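Side-chain contacts in uncharacterized conserved protein (Idiomarina loihiensis, PDB 2QSD), which is of unknown function, belongs to the DUF1543 family and assembles as two copies of the chain: residues F11-G16 with P42-G47; I29-G34 with F105-A110. All coordinates share one frame; numbering follows the deposited sequence.

Contact 1 of 2, residues F11-G16 with P42-G47; sequences FLVYVG and PAIRKG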
loop_
_atom_site.group_PDB
_atom_site.type_symbol
_atom_site.label_atom_id
_atom_site.label_comp_id
_atom_site.label_asym_id
_atom_site.label_seq_id
_atom_site.Cartn_x
_atom_site.Cartn_y
_atom_site.Cartn_z
ATOM N N PHE A 11 -9.161 -14.976 -11.139
ATOM C CA PHE A 11 -8.629 -13.640 -11.318
ATOM C C PHE A 11 -7.773 -13.237 -10.131
ATOM O O PHE A 11 -8.117 -13.502 -8.974
ATOM C CB PHE A 11 -9.755 -12.626 -11.453
ATOM C CG PHE A 11 -10.614 -12.803 -12.673
ATOM C CD1 PHE A 11 -11.868 -13.402 -12.569
ATOM C CD2 PHE A 11 -10.197 -12.323 -13.914
ATOM C CE1 PHE A 11 -12.692 -13.533 -13.683
ATOM C CE2 PHE A 11 -11.009 -12.455 -15.038
ATOM C CZ PHE A 11 -12.260 -13.061 -14.921
ATOM N N LEU A 12 -6.653 -12.594 -10.429
ATOM C CA LEU A 12 -5.869 -11.911 -9.418
ATOM C C LEU A 12 -6.107 -10.416 -9.608
ATOM O O LEU A 12 -5.797 -9.867 -10.658
ATOM C CB LEU A 12 -4.402 -12.354 -9.513
ATOM C CG LEU A 12 -3.049 -11.619 -9.497
ATOM C CD1 LEU A 12 -2.987 -10.268 -8.824
ATOM C CD2 LEU A 12 -2.003 -12.548 -8.893
ATOM N N VAL A 13 -6.692 -9.775 -8.598
ATOM C CA VAL A 13 -7.102 -8.374 -8.695
ATOM C C VAL A 13 -6.339 -7.486 -7.715
ATOM O O VAL A 13 -6.083 -7.868 -6.574
ATOM C CB VAL A 13 -8.640 -8.186 -8.500
ATOM C CG1 VAL A 13 -9.422 -8.929 -9.558
ATOM C CG2 VAL A 13 -9.093 -8.655 -7.146
ATOM N N TYR A 14 -5.966 -6.303 -8.179
ATOM C CA TYR A 14 -5.264 -5.332 -7.357
ATOM C C TYR A 14 -6.265 -4.229 -7.066
ATOM O O TYR A 14 -6.723 -3.532 -7.970
ATOM C CB TYR A 14 -4.062 -4.803 -8.128
ATOM C CG TYR A 14 -3.137 -3.858 -7.395
ATOM C CD1 TYR A 14 -2.392 -4.283 -6.293
ATOM C CD2 TYR A 14 -2.959 -2.547 -7.846
ATOM C CE1 TYR A 14 -1.520 -3.419 -5.629
ATOM C CE2 TYR A 14 -2.085 -1.669 -7.194
ATOM C CZ TYR A 14 -1.372 -2.113 -6.088
ATOM O OH TYR A 14 -0.516 -1.255 -5.443
ATOM N N VAL A 15 -6.647 -4.108 -5.802
ATOM C CA VAL A 15 -7.696 -3.172 -5.429
ATOM C C VAL A 15 -7.160 -2.110 -4.489
ATOM O O VAL A 15 -6.135 -2.308 -3.838
ATOM C CB VAL A 15 -8.914 -3.886 -4.815
ATOM C CG1 VAL A 15 -9.588 -4.745 -5.857
ATOM C CG2 VAL A 15 -8.506 -4.744 -3.619
ATOM N N GLY A 16 -7.855 -0.980 -4.435
ATOM C CA GLY A 16 -7.424 0.160 -3.640
ATOM C C GLY A 16 -8.567 0.835 -2.917
ATOM O O GLY A 16 -9.733 0.734 -3.318
ATOM N N PRO A 42 -18.957 -8.917 -5.598
ATOM C CA PRO A 42 -19.271 -9.259 -4.201
ATOM C C PRO A 42 -18.106 -9.851 -3.414
ATOM O O PRO A 42 -17.915 -9.501 -2.247
ATOM C CB PRO A 42 -20.387 -10.305 -4.342
ATOM C CG PRO A 42 -21.059 -9.944 -5.608
ATOM C CD PRO A 42 -19.929 -9.547 -6.517
ATOM N N ALA A 43 -17.334 -10.723 -4.059
ATOM C CA ALA A 43 -16.205 -11.379 -3.418
ATOM C C ALA A 43 -15.038 -10.424 -3.204
ATOM O O ALA A 43 -14.259 -10.596 -2.269
ATOM C CB ALA A 43 -15.765 -12.592 -4.224
ATOM N N ILE A 44 -14.917 -9.423 -4.074
ATOM C CA ILE A 44 -13.900 -8.389 -3.908
ATOM C C ILE A 44 -14.261 -7.508 -2.722
ATOM O O ILE A 44 -13.433 -7.293 -1.827
ATOM C CB ILE A 44 -13.732 -7.533 -5.176
ATOM C CG1 ILE A 44 -13.174 -8.390 -6.306
ATOM C CG2 ILE A 44 -12.793 -6.351 -4.911
ATOM C CD1 ILE A 44 -13.171 -7.697 -7.643
ATOM N N ARG A 45 -15.506 -7.033 -2.712
ATOM C CA ARG A 45 -16.034 -6.226 -1.607
ATOM C C ARG A 45 -15.915 -6.901 -0.245
ATOM O O ARG A 45 -15.516 -6.254 0.721
ATOM C CB ARG A 45 -17.480 -5.808 -1.866
ATOM C CG ARG A 45 -17.606 -4.686 -2.879
ATOM C CD ARG A 45 -18.866 -3.874 -2.636
ATOM N NE ARG A 45 -18.859 -2.596 -3.350
ATOM C CZ ARG A 45 -18.250 -1.490 -2.925
ATOM N NH1 ARG A 45 -18.311 -0.382 -3.654
ATOM N NH2 ARG A 45 -17.572 -1.483 -1.780
ATOM N N LYS A 46 -16.222 -8.195 -0.176
ATOM C CA LYS A 46 -16.149 -8.915 1.096
ATOM C C LYS A 46 -14.730 -9.344 1.482
ATOM O O LYS A 46 -14.472 -9.659 2.643
ATOM C CB LYS A 46 -17.140 -10.092 1.140
ATOM C CG LYS A 46 -16.678 -11.380 0.479
ATOM C CD LYS A 46 -17.432 -12.594 1.038
ATOM C CE LYS A 46 -18.919 -12.591 0.669
ATOM N NZ LYS A 46 -19.636 -13.784 1.217
ATOM N N GLY A 47 -13.816 -9.349 0.515
ATOM C CA GLY A 47 -12.412 -9.662 0.787
ATOM C C GLY A 47 -11.583 -8.438 1.153
ATOM O O GLY A 47 -10.519 -8.566 1.767
#

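Contact 2 of 2, residues I29-G34 with F105-A110; sequences IRFVVG and FTVVVA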
loop_
_atom_site.group_PDB
_atom_site.type_symbol
_atom_site.label_atom_id
_atom_site.label_comp_id
_atom_site.label_asym_id
_atom_site.label_seq_id
_atom_site.Cartn_x
_atom_site.Cartn_y
_atom_site.Cartn_z
ATOM N N ILE A 29 -3.934 -7.319 -2.807
ATOM C CA ILE A 29 -4.152 -8.285 -3.875
ATOM C C ILE A 29 -5.169 -9.320 -3.409
ATOM O O ILE A 29 -4.986 -9.942 -2.360
ATOM C CB ILE A 29 -2.831 -8.989 -4.246
ATOM C CG1 ILE A 29 -1.874 -8.016 -4.944
ATOM C CG2 ILE A 29 -3.076 -10.233 -5.102
ATOM C CD1 ILE A 29 -2.222 -7.748 -6.376
ATOM N N ARG A 30 -6.248 -9.483 -4.173
ATOM C CA ARG A 30 -7.241 -10.522 -3.892
ATOM C C ARG A 30 -7.274 -11.581 -5.001
ATOM O O ARG A 30 -7.035 -11.278 -6.176
ATOM C CB ARG A 30 -8.648 -9.928 -3.720
ATOM C CG ARG A 30 -8.785 -8.751 -2.751
ATOM C CD ARG A 30 -8.232 -9.047 -1.357
ATOM N NE ARG A 30 -8.910 -10.157 -0.695
ATOM C CZ ARG A 30 -8.506 -10.708 0.448
ATOM N NH1 ARG A 30 -7.426 -10.255 1.075
ATOM N NH2 ARG A 30 -9.184 -11.721 0.964
ATOM N N PHE A 31 -7.570 -12.818 -4.614
ATOM C CA PHE A 31 -7.857 -13.881 -5.561
ATOM C C PHE A 31 -9.351 -14.134 -5.544
ATOM O O PHE A 31 -9.935 -14.304 -4.477
ATOM C CB PHE A 31 -7.087 -15.153 -5.207
ATOM C CG PHE A 31 -5.610 -15.049 -5.454
ATOM C CD1 PHE A 31 -4.752 -14.592 -4.452
ATOM C CD2 PHE A 31 -5.077 -15.393 -6.699
ATOM C CE1 PHE A 31 -3.380 -14.481 -4.685
ATOM C CE2 PHE A 31 -3.706 -15.291 -6.942
ATOM C CZ PHE A 31 -2.857 -14.836 -5.934
ATOM N N VAL A 32 -9.969 -14.131 -6.724
ATOM C CA VAL A 32 -11.421 -14.293 -6.849
ATOM C C VAL A 32 -11.775 -15.197 -8.032
ATOM O O VAL A 32 -11.016 -15.283 -9.001
ATOM C CB VAL A 32 -12.165 -12.936 -7.000
ATOM C CG1 VAL A 32 -12.236 -12.197 -5.668
ATOM C CG2 VAL A 32 -11.521 -12.058 -8.082
ATOM N N VAL A 33 -12.925 -15.869 -7.943
ATOM C CA VAL A 33 -13.373 -16.797 -8.977
ATOM C C VAL A 33 -14.773 -16.453 -9.488
ATOM O O VAL A 33 -15.706 -16.314 -8.705
ATOM C CB VAL A 33 -13.324 -18.269 -8.479
ATOM C CG1 VAL A 33 -14.012 -19.216 -9.459
ATOM C CG2 VAL A 33 -11.897 -18.714 -8.286
ATOM N N GLY A 34 -14.901 -16.310 -10.804
ATOM C CA GLY A 34 -16.190 -16.077 -11.450
ATOM C C GLY A 34 -16.139 -16.274 -12.961
ATOM O O GLY A 34 -15.053 -16.369 -13.540
ATOM N N PHE A 105 5.651 -8.969 -6.126
ATOM C CA PHE A 105 5.189 -10.321 -5.799
ATOM C C PHE A 105 5.284 -11.275 -6.983
ATOM O O PHE A 105 5.547 -10.852 -8.113
ATOM C CB PHE A 105 3.747 -10.302 -5.257
ATOM C CG PHE A 105 2.715 -9.872 -6.263
ATOM C CD1 PHE A 105 2.266 -8.558 -6.288
ATOM C CD2 PHE A 105 2.181 -10.780 -7.177
ATOM C CE1 PHE A 105 1.314 -8.155 -7.209
ATOM C CE2 PHE A 105 1.234 -10.386 -8.099
ATOM C CZ PHE A 105 0.793 -9.074 -8.110
ATOM N N THR A 106 5.043 -12.558 -6.710
ATOM C CA THR A 106 4.903 -13.576 -7.753
ATOM C C THR A 106 3.961 -14.711 -7.336
ATOM O O THR A 106 3.571 -14.819 -6.171
ATOM C CB THR A 106 6.273 -14.159 -8.196
ATOM O OG1 THR A 106 6.103 -14.933 -9.390
ATOM C CG2 THR A 106 6.872 -15.038 -7.114
ATOM N N VAL A 107 3.586 -15.535 -8.313
ATOM C CA VAL A 107 2.865 -16.776 -8.066
ATOM C C VAL A 107 3.720 -17.916 -8.608
ATOM O O VAL A 107 4.233 -17.835 -9.725
ATOM C CB VAL A 107 1.460 -16.775 -8.723
ATOM C CG1 VAL A 107 0.732 -18.091 -8.457
ATOM C CG2 VAL A 107 0.613 -15.604 -8.207
ATOM N N VAL A 108 3.905 -18.957 -7.800
ATOM C CA VAL A 108 4.699 -20.131 -8.184
ATOM C C VAL A 108 3.968 -21.431 -7.852
ATOM O O VAL A 108 3.006 -21.437 -7.079
ATOM C CB VAL A 108 6.106 -20.172 -7.496
ATOM C CG1 VAL A 108 7.008 -19.028 -7.968
ATOM C CG2 VAL A 108 5.989 -20.204 -5.965
ATOM N N VAL A 109 4.439 -22.530 -8.438
ATOM C CA VAL A 109 3.914 -23.861 -8.138
ATOM C C VAL A 109 4.943 -24.635 -7.314
ATOM O O VAL A 109 6.092 -24.800 -7.737
ATOM C CB VAL A 109 3.540 -24.629 -9.429
ATOM C CG1 VAL A 109 3.171 -26.073 -9.121
ATOM C CG2 VAL A 109 2.392 -23.935 -10.137
ATOM N N ALA A 110 4.533 -25.086 -6.132
ATOM C CA ALA A 110 5.431 -25.822 -5.236
ATOM C C ALA A 110 4.689 -26.837 -4.374
ATOM O O ALA A 110 3.455 -26.819 -4.304
ATOM C CB ALA A 110 6.218 -24.859 -4.367
#

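Contact 1 of 2, residues F11-G16 with P42-G47
Ile44 has CG1 anti to its own carbonyl carbon (chi1 -66°) and CG2 anti to the backbone N, and this split lets one side chain meet two valines of strand 9-17. The CG1 branch reaches Val13 and the CG2 branch reaches Val15. Val13 and Ile44 meet tip to tip, with Val13 CG2 lying 4.2 Å from Ile44 CG1. That approach is loose. Val15 comes in at a slant and packs more closely, its CG1 sitting 3.7 Å from Ile44 CG2. The two valines are alternate residues of the strand, so both side chains leave the same face, and Ile44 from the helix faces that side. The interaction is apolar throughout, and all three residues are buried. The backbones stay apart, the nearest CA atoms being those of Val15 and Ile44 at 8.2 Å. Between these two segments the helix-on-sheet packing runs through Ile44 alone. Met37 touches both Val13 and Ile44, and Trp48 packs on Val15. The neighbouring residue Arg45 bonds through NE to Pro179 O, tying the helix to the C-terminal segment. Strand 9-17 itself runs between strands 26-34 and 56-62, antiparallel to each, and short helix 41-47 packs against one face of that sheet.

Contact 2 of 2, residues I29-G34 with F105-A110
Ile29 and Phe105 approach from opposite directions, and the end of the isoleucine meets the CE1 and CZ atoms of the phenylalanine ring. Ile29 CD1 lies 3.7 Å from Phe105 CE1 and equally far from Phe105 CZ. Ile29 CG1 follows at 3.9 Å from Phe105 CE1. The methyl approaches the ring obliquely. A second, looser touch joins Phe31 and Val107: Phe31 CZ is 4.2 Å from Val107 CG2, which stands at the ring edge, close to its plane. The strands are not paired. Their closest CA atoms, those of Ile29 and Phe105, are 9.8 Å apart. Side chains from two separate antiparallel sheets pack against each other here, one sheet containing strands 9-17 and 26-34, the other strands 85-90 and 105-110. Phe88 of strand 85-90 lies among these groups. It meets the Phe31 ring edge-to-face, meets the Phe105 ring with planes at about 55°, and also touches Ile29 and Val107. From strand 9-17, Leu12 packs on Ile29 and Phe31 and also touches Phe105 and Val107 across the interface. Further out, Thr106 OG1 bonds to Gln123 OE1, and Ile29 O accepts a hydrogen bond from Asn23 ND2 of the second subunit.

How the contacts relate
Contacts 1 and 2 use the two faces of one sheet. Strands 9-17 and 26-34 are antiparallel neighbours in it, joined by probable hydrogen bonds from Phe11 N to Val32 O and from Val13 N to Arg30 O. Contact 1 uses the Val13 and Val15 side of strand 9-17; contact 2 lies on the opposite side, where Leu12 is found, and joins the sheet to a strand of another sheet. Both are apolar, but contact 1 is wholly aliphatic while contact 2 brings in aromatic rings. Contact 2 lies nearer the middle of the chain, its centre about 3 Å from the chain centre against about 9 Å for contact 1. Both are buried; in contact 2, Phe31 remains partly exposed.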